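Local coordinates for protein cycloalternan-forming enzyme (Listeria monocytogenes serovar 1/2a, PDB 5F7U) that is a multidomain carbohydrate-active enzyme of glycoside hydrolase family 31, built round a TIM barrel and carrying a family 6 carbohydrate-binding module, at residues Y477-G482 with N503-D508; S605-F610 with A642-R647; S626-D631 with F654-Q659. The protein carries 1 engineered substitution. All blocks are in the same frame, centred on the assembly; numbering follows the deposited sequence.

All three contacts fall within the TIM-barrel domain of family 31, at different depths. Interaction 3 is in the barrel wall itself, where strands 628-631 and 657-660 run side by side, entirely buried and partly polar, with a glutamine, an aspartate and waters bridging the strands. Interaction 2, only partly buried, packs helix 607-622 on helix 642-653 in the outer layer through aromatic and aliphatic groups. The two touch: helix 642-653 links the strands of interaction 3, and Phe610 CD1 comes within 3.4 Å of Trp630 CH2. Interaction 1 is remote, its centre about 34 Å from that of interaction 3, a small, buried, largely apolar contact in an excursion between barrel strands 452-457 and 534-536.

Interaction 1 of 3, residues Y477-G482 with N503-D508; sequences YMISQG and NGILLD
Met478 drives the tip of its extended chain, the CE methyl, into the backbone of residues 505-507. CG is anti to the backbone N (chi1 -172°) and the chain stays straight beyond it, so CE is carried the full length of the side chain away from helix 469-481. There Met478 CE meets main chain as much as side chain: it sits 3.4 Å from Leu506 O and 3.6 Å from both Ile505 O and Leu507 CA. Of the aliphatic branches, Ile505 CG2 lies 3.7 Å from Met478 CE, and Leu507 CD2, on a side chain whose CB points across rather than at the helix, 4.0 Å. Met478 and Ile505 point in opposite directions and slide past one another.

One residue along the helix, Ile479 adds a looser touch. Ile479 CD1 meets Ile505 CD1 at 3.8 Å, the two chains crossing at about a right angle. Trp517 and Trp518 of helix 512-520 and Leu461 of the neighbouring strand also pack on Met478.

Both elements belong to the long excursion between barrel strands 452-457 and 534-536, where 505-506 pairs antiparallel with 460-461 to make a two-stranded sheet. Helix 469-481 ends in a Schellman motif, Gly482 taking positive phi (70°) and its N donating to Ile479 O. Here the contact changes character: a water lies 2.7 Å from both Gly482 O and Asp508 OD2 and bridges them, with more acceptors around it than it has protons. Asp508 OD2 also accepts from Ser550 N.

No direct hydrogen bond joins the two segments. Helix and strand are therefore held by dispersion, a methionine methyl packing against backbone carbonyls as well as aliphatic branches, while at the helix end polar links take over: the water, and the backbone bond of Asp508 with Tyr483.

Interaction 2 of 3, residues S605-F610 with A642-R647; sequences STFDSF and AELYKR
Phe607 and Leu644 reach toward each other tip to tip, and one methyl of the leucine sits over the middle of the ring face: Leu644 CD1 lies 3.8 Å from the Phe607 ring centroid and only 3° off its normal, an almost ideally centred CH-pi contact. Leu644 gets there with CG anti to the backbone N (chi1 176°). The far end of the same ring leans on the leucine backbone, Phe607 CZ being 3.6 Å from Leu644 CA. Arg647 comes from another direction, its CG lying at the ring edge in the ring plane, 3.9 Å from Phe607 CZ.

Phe610, one helical turn on, takes CG anti to the backbone N (chi1 -176°) and slides past Leu644 in the opposite direction, bringing Phe610 CD2 to 3.8 Å from Leu644 CD1. That one methyl therefore touches both phenylalanines, while the other, Leu644 CD2, turns to the chain before the helix and closes to 3.4 Å from Ser605 C.

The two helices, 607-622 and 642-653, follow barrel strands 597-599 and 628-631 and are neighbours in the outer layer of the TIM barrel; here their N-terminal turns pack together. Thr606 is the N-cap of the first, its OG1 accepting a hydrogen bond from Ser609 N at 3.0 Å.

Arg647 meets Phe610 with its backbone carbonyl and CB, Arg647 O being 3.7 Å from Phe610 CZ and Arg647 CB 3.9 Å from Phe610 CE2. Its chain, bent at chi2, then leads the guanidinium away to the carbonyls of Gln756 and Ala787, both bonded by NH2. Glu643, whose extended chain passes Phe607, likewise spends its OE1 on Gly755 N.

Interaction 3 of 3, residues S626-D631 with F654-Q659; sequences SYWAWD and FAPIMQ
Gln659 is the main polar link between strands 628-631 and 657-660, the seventh and eighth of the TIM barrel, which run parallel here with their short axes 19° apart. Gln659 CB points at the other strand, 4.1 Å from Trp630 O. CG lies anti to the backbone N, and a bend at chi2 (-110°) swings the amide round beside Asp631. There Gln659 CD lies 3.8 Å from Asp631 OD1, and NE2 does the gripping. Gln659 NE2 donates to the anti lone pair of Asp631 OD1 in a bond 2.9 Å long and nearly straight at 178°. The longer, more bent bond, 3.2 Å, runs from Gln659 NE2 to Trp630 O, approached from above its carbonyl plane. Both acceptors lie close to the amide plane, which fixes its rotation. Further down, Ala629 CB packs on Ile657 CB at 3.6 Å and Pro656 CB presses against Ser626 O, while the Ile657 N to Trp628 O bond is weak.

The side chain of Asp631 lies about 5 Å from a bound alpha-D-glucopyranose; the bond from Gln659 NE2 probably helps to set its orientation. At the tip, Gln659 OE1 accepts from a water 2.8 Å away that also donates to Asp631 OD1.

Interaction 1 of 3, residues Y477-G482 with N503-D508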
# COMPACT_ATOMS: atom_id res chain seq x y z
N TYR A 477 27.86 -23.34 15.77
CA TYR A 477 26.62 -23.93 16.29
C TYR A 477 25.52 -24.02 15.23
O TYR A 477 24.90 -25.08 15.06
CB TYR A 477 26.12 -23.14 17.52
CG TYR A 477 24.87 -23.73 18.16
CD1 TYR A 477 24.92 -24.96 18.85
CD2 TYR A 477 23.63 -23.08 18.07
CE1 TYR A 477 23.79 -25.50 19.44
CE2 TYR A 477 22.49 -23.61 18.66
CZ TYR A 477 22.57 -24.83 19.33
OH TYR A 477 21.46 -25.37 19.92
N MET A 478 25.30 -22.90 14.54
CA MET A 478 24.28 -22.81 13.50
C MET A 478 24.46 -23.88 12.43
O MET A 478 23.51 -24.56 12.07
CB MET A 478 24.33 -21.41 12.89
CG MET A 478 23.21 -21.09 11.93
SD MET A 478 23.50 -19.40 11.35
CE MET A 478 22.10 -19.21 10.26
N ILE A 479 25.69 -24.05 11.95
CA ILE A 479 26.02 -25.06 10.96
C ILE A 479 25.81 -26.48 11.50
O ILE A 479 25.12 -27.28 10.86
CB ILE A 479 27.45 -24.86 10.40
CG1 ILE A 479 27.52 -23.51 9.66
CG2 ILE A 479 27.84 -26.00 9.45
CD1 ILE A 479 28.94 -23.05 9.36
N SER A 480 26.37 -26.78 12.68
CA SER A 480 26.26 -28.13 13.27
C SER A 480 24.80 -28.57 13.54
O SER A 480 24.49 -29.76 13.46
CB SER A 480 27.11 -28.25 14.55
OG SER A 480 26.47 -27.62 15.65
N GLN A 481 23.93 -27.60 13.84
CA GLN A 481 22.52 -27.88 14.11
C GLN A 481 21.65 -28.00 12.87
O GLN A 481 20.50 -28.42 12.95
CB GLN A 481 21.93 -26.81 15.04
CG GLN A 481 22.48 -26.84 16.45
CD GLN A 481 22.48 -28.24 17.05
OE1 GLN A 481 21.42 -28.76 17.38
NE2 GLN A 481 23.67 -28.85 17.18
N GLY A 482 22.20 -27.61 11.72
CA GLY A 482 21.44 -27.55 10.47
C GLY A 482 20.42 -26.42 10.51
O GLY A 482 19.33 -26.56 9.97
N ASN A 503 28.38 -13.92 1.49
CA ASN A 503 29.06 -14.94 2.31
C ASN A 503 28.40 -15.20 3.68
O ASN A 503 28.79 -16.13 4.38
CB ASN A 503 30.57 -14.67 2.47
CG ASN A 503 31.32 -15.88 2.99
OD1 ASN A 503 31.33 -16.95 2.36
ND2 ASN A 503 31.95 -15.74 4.16
N GLY A 504 27.40 -14.40 4.03
CA GLY A 504 26.65 -14.62 5.27
C GLY A 504 25.75 -15.84 5.16
O GLY A 504 25.34 -16.23 4.06
N ILE A 505 25.41 -16.42 6.31
CA ILE A 505 24.59 -17.61 6.35
C ILE A 505 23.16 -17.23 6.75
O ILE A 505 22.93 -16.70 7.84
CB ILE A 505 25.20 -18.66 7.32
CG1 ILE A 505 26.63 -19.02 6.88
CG2 ILE A 505 24.34 -19.92 7.38
CD1 ILE A 505 27.41 -19.85 7.90
N LEU A 506 22.21 -17.49 5.86
CA LEU A 506 20.81 -17.24 6.20
C LEU A 506 20.28 -18.20 7.25
O LEU A 506 20.60 -19.39 7.21
CB LEU A 506 19.91 -17.36 4.96
CG LEU A 506 19.97 -16.31 3.87
CD1 LEU A 506 18.82 -16.61 2.92
CD2 LEU A 506 19.80 -14.91 4.47
N LEU A 507 19.50 -17.68 8.19
CA LEU A 507 18.77 -18.53 9.12
C LEU A 507 17.60 -19.15 8.37
O LEU A 507 16.86 -18.46 7.68
CB LEU A 507 18.28 -17.71 10.33
CG LEU A 507 17.69 -18.41 11.57
CD1 LEU A 507 16.24 -18.86 11.40
CD2 LEU A 507 18.58 -19.56 12.04
N ASP A 508 17.44 -20.47 8.49
CA ASP A 508 16.31 -21.11 7.84
C ASP A 508 15.02 -20.91 8.65
O ASP A 508 14.75 -21.66 9.59
CB ASP A 508 16.60 -22.60 7.63
CG ASP A 508 15.44 -23.34 6.94
OD1 ASP A 508 14.37 -22.72 6.66
OD2 ASP A 508 15.62 -24.55 6.68
O HOH W 1 17.24 -25.95 8.31

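Interaction 2 of 3, residues S605-F610 with A642-R647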
# COMPACT_ATOMS: atom_id res chain seq x y z
N SER A 605 16.07 11.76 -2.47
CA SER A 605 15.30 12.97 -2.12
C SER A 605 14.98 13.80 -3.36
O SER A 605 15.51 14.91 -3.55
CB SER A 605 16.05 13.78 -1.06
OG SER A 605 16.08 13.03 0.16
N THR A 606 14.10 13.26 -4.19
CA THR A 606 13.65 13.98 -5.39
C THR A 606 12.14 13.85 -5.56
O THR A 606 11.52 12.94 -4.99
CB THR A 606 14.29 13.46 -6.69
OG1 THR A 606 13.83 12.13 -6.92
CG2 THR A 606 15.81 13.46 -6.61
N PHE A 607 11.56 14.73 -6.38
CA PHE A 607 10.14 14.62 -6.72
C PHE A 607 9.85 13.37 -7.54
O PHE A 607 8.81 12.74 -7.36
CB PHE A 607 9.64 15.89 -7.41
CG PHE A 607 9.21 16.96 -6.45
CD1 PHE A 607 7.95 16.91 -5.87
CD2 PHE A 607 10.07 18.01 -6.10
CE1 PHE A 607 7.53 17.89 -4.98
CE2 PHE A 607 9.65 19.01 -5.20
CZ PHE A 607 8.38 18.93 -4.65
N ASP A 608 10.76 12.99 -8.44
CA ASP A 608 10.59 11.72 -9.17
C ASP A 608 10.47 10.53 -8.20
O ASP A 608 9.62 9.63 -8.39
CB ASP A 608 11.75 11.51 -10.17
CG ASP A 608 11.60 12.33 -11.45
OD1 ASP A 608 10.53 12.92 -11.72
OD2 ASP A 608 12.58 12.39 -12.22
N SER A 609 11.30 10.51 -7.16
CA SER A 609 11.21 9.43 -6.17
C SER A 609 9.90 9.49 -5.39
O SER A 609 9.31 8.46 -5.12
CB SER A 609 12.40 9.44 -5.19
OG SER A 609 13.61 9.26 -5.93
N PHE A 610 9.48 10.71 -5.03
CA PHE A 610 8.21 10.93 -4.31
C PHE A 610 7.08 10.33 -5.16
O PHE A 610 6.24 9.58 -4.63
CB PHE A 610 8.05 12.45 -4.13
CG PHE A 610 6.84 12.92 -3.33
CD1 PHE A 610 5.99 12.05 -2.63
CD2 PHE A 610 6.62 14.31 -3.24
CE1 PHE A 610 4.92 12.56 -1.89
CE2 PHE A 610 5.55 14.83 -2.50
CZ PHE A 610 4.70 13.94 -1.82
N ALA A 642 13.49 22.64 0.53
CA ALA A 642 12.41 22.97 1.46
C ALA A 642 11.06 22.65 0.84
O ALA A 642 10.15 22.15 1.52
CB ALA A 642 12.48 24.44 1.86
N GLU A 643 10.95 22.92 -0.46
CA GLU A 643 9.72 22.62 -1.22
C GLU A 643 9.41 21.13 -1.16
O GLU A 643 8.30 20.73 -0.81
CB GLU A 643 9.88 23.06 -2.68
CG GLU A 643 8.61 22.83 -3.50
CD GLU A 643 8.82 22.98 -4.99
OE1 GLU A 643 7.82 22.90 -5.73
OE2 GLU A 643 9.98 23.18 -5.43
N LEU A 644 10.38 20.29 -1.52
CA LEU A 644 10.14 18.83 -1.46
C LEU A 644 9.80 18.40 -0.04
O LEU A 644 8.89 17.60 0.16
CB LEU A 644 11.34 18.02 -1.99
CG LEU A 644 11.20 16.49 -1.87
CD1 LEU A 644 9.99 15.91 -2.62
CD2 LEU A 644 12.46 15.81 -2.37
N TYR A 645 10.56 18.91 0.93
CA TYR A 645 10.35 18.51 2.31
C TYR A 645 8.89 18.82 2.74
O TYR A 645 8.24 17.98 3.35
CB TYR A 645 11.36 19.16 3.25
CG TYR A 645 11.33 18.53 4.63
CD1 TYR A 645 12.06 17.37 4.90
CD2 TYR A 645 10.53 19.09 5.65
CE1 TYR A 645 12.02 16.79 6.15
CE2 TYR A 645 10.49 18.49 6.91
CZ TYR A 645 11.23 17.34 7.14
OH TYR A 645 11.20 16.74 8.38
N LYS A 646 8.41 20.01 2.38
CA LYS A 646 7.06 20.46 2.75
C LYS A 646 5.98 19.64 2.04
O LYS A 646 4.97 19.24 2.66
CB LYS A 646 6.88 21.96 2.46
CG LYS A 646 7.59 22.86 3.46
CD LYS A 646 7.27 24.31 3.13
CE LYS A 646 7.75 25.27 4.21
NZ LYS A 646 7.31 26.64 3.80
N ARG A 647 6.19 19.36 0.75
CA ARG A 647 5.23 18.56 -0.03
C ARG A 647 5.14 17.14 0.48
O ARG A 647 4.03 16.59 0.61
CB ARG A 647 5.59 18.57 -1.53
CG ARG A 647 5.49 19.93 -2.21
CD ARG A 647 4.09 20.52 -2.08
NE ARG A 647 3.82 21.61 -3.01
CZ ARG A 647 2.76 22.40 -2.94
NH1 ARG A 647 1.82 22.18 -2.01
NH2 ARG A 647 2.62 23.38 -3.82

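Interaction 3 of 3, residues S626-D631 with F654-Q659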
# COMPACT_ATOMS: atom_id res chain seq x y z
N SER A 626 -1.77 -2.67 3.61
CA SER A 626 -2.41 -1.40 3.95
C SER A 626 -1.53 -0.55 4.86
O SER A 626 -1.52 0.67 4.74
CB SER A 626 -3.73 -1.72 4.65
OG SER A 626 -4.42 -0.57 5.13
N TYR A 627 -0.81 -1.20 5.78
CA TYR A 627 0.01 -0.45 6.76
C TYR A 627 1.35 -0.15 6.13
O TYR A 627 2.36 -0.81 6.41
CB TYR A 627 0.17 -1.22 8.06
CG TYR A 627 -1.12 -1.51 8.82
CD1 TYR A 627 -2.35 -0.87 8.50
CD2 TYR A 627 -1.11 -2.44 9.86
CE1 TYR A 627 -3.51 -1.18 9.21
CE2 TYR A 627 -2.25 -2.73 10.59
CZ TYR A 627 -3.45 -2.11 10.27
OH TYR A 627 -4.58 -2.44 11.00
N TRP A 628 1.33 0.84 5.24
CA TRP A 628 2.45 1.14 4.36
C TRP A 628 3.08 2.48 4.74
O TRP A 628 2.37 3.45 5.00
CB TRP A 628 1.96 1.12 2.90
CG TRP A 628 2.99 1.57 1.88
CD1 TRP A 628 3.83 0.77 1.15
CD2 TRP A 628 3.26 2.91 1.47
NE1 TRP A 628 4.62 1.52 0.34
CE2 TRP A 628 4.29 2.85 0.51
CE3 TRP A 628 2.71 4.17 1.82
CZ2 TRP A 628 4.79 3.98 -0.13
CZ3 TRP A 628 3.24 5.32 1.22
CH2 TRP A 628 4.25 5.21 0.23
N ALA A 629 4.42 2.50 4.72
CA ALA A 629 5.21 3.70 5.02
C ALA A 629 6.15 4.00 3.87
O ALA A 629 6.41 3.15 3.02
CB ALA A 629 6.04 3.48 6.27
N TRP A 630 6.72 5.20 3.92
CA TRP A 630 7.87 5.55 3.08
C TRP A 630 8.77 6.47 3.88
O TRP A 630 8.33 7.04 4.89
CB TRP A 630 7.41 6.20 1.76
CG TRP A 630 6.74 7.56 1.91
CD1 TRP A 630 5.62 7.86 2.66
CD2 TRP A 630 7.13 8.78 1.28
NE1 TRP A 630 5.31 9.20 2.55
CE2 TRP A 630 6.21 9.79 1.70
CE3 TRP A 630 8.16 9.13 0.39
CZ2 TRP A 630 6.32 11.14 1.28
CZ3 TRP A 630 8.26 10.48 -0.05
CH2 TRP A 630 7.34 11.46 0.40
N ASP A 631 10.03 6.59 3.46
CA ASP A 631 10.94 7.58 4.05
C ASP A 631 10.54 8.95 3.49
O ASP A 631 10.88 9.24 2.35
CB ASP A 631 12.41 7.27 3.68
CG ASP A 631 12.87 5.86 4.08
OD1 ASP A 631 12.33 5.26 5.01
OD2 ASP A 631 13.82 5.35 3.44
N PHE A 654 -0.79 12.37 5.80
CA PHE A 654 -2.04 11.78 5.29
C PHE A 654 -1.81 10.44 4.59
O PHE A 654 -2.47 10.13 3.58
CB PHE A 654 -2.78 12.77 4.35
CG PHE A 654 -3.53 13.85 5.08
CD1 PHE A 654 -2.85 14.97 5.56
CD2 PHE A 654 -4.91 13.73 5.35
CE1 PHE A 654 -3.52 15.98 6.26
CE2 PHE A 654 -5.59 14.74 6.03
CZ PHE A 654 -4.89 15.86 6.50
N ALA A 655 -0.83 9.67 5.10
CA ALA A 655 -0.58 8.33 4.58
C ALA A 655 -0.69 7.32 5.73
O ALA A 655 -0.83 7.74 6.89
CB ALA A 655 0.78 8.26 3.88
N PRO A 656 -0.73 6.00 5.42
CA PRO A 656 -1.03 5.04 6.51
C PRO A 656 -0.02 5.11 7.66
O PRO A 656 -0.44 5.13 8.82
CB PRO A 656 -0.96 3.68 5.79
CG PRO A 656 -1.35 4.00 4.38
CD PRO A 656 -0.66 5.32 4.11
N ILE A 657 1.27 5.19 7.34
CA ILE A 657 2.34 5.26 8.35
C ILE A 657 3.26 6.43 7.99
O ILE A 657 3.75 6.53 6.85
CB ILE A 657 3.18 3.95 8.42
CG1 ILE A 657 2.32 2.68 8.65
CG2 ILE A 657 4.33 4.07 9.44
CD1 ILE A 657 1.63 2.59 10.02
N MET A 658 3.50 7.31 8.96
CA MET A 658 4.31 8.52 8.78
C MET A 658 5.67 8.31 9.44
O MET A 658 5.74 8.00 10.63
CB MET A 658 3.60 9.72 9.42
CG MET A 658 4.26 11.06 9.11
SD MET A 658 3.51 12.39 10.05
CE MET A 658 4.36 13.75 9.26
N GLN A 659 6.75 8.46 8.66
CA GLN A 659 8.10 8.11 9.15
C GLN A 659 9.17 8.90 8.39
O GLN A 659 9.14 8.91 7.15
CB GLN A 659 8.36 6.60 8.95
CG GLN A 659 9.71 6.05 9.46
CD GLN A 659 10.70 5.63 8.38
OE1 GLN A 659 11.71 4.98 8.69
NE2 GLN A 659 10.45 5.99 7.11
O HOH W 2 6.37 8.85 5.85
O HOH W 3 12.94 3.23 6.81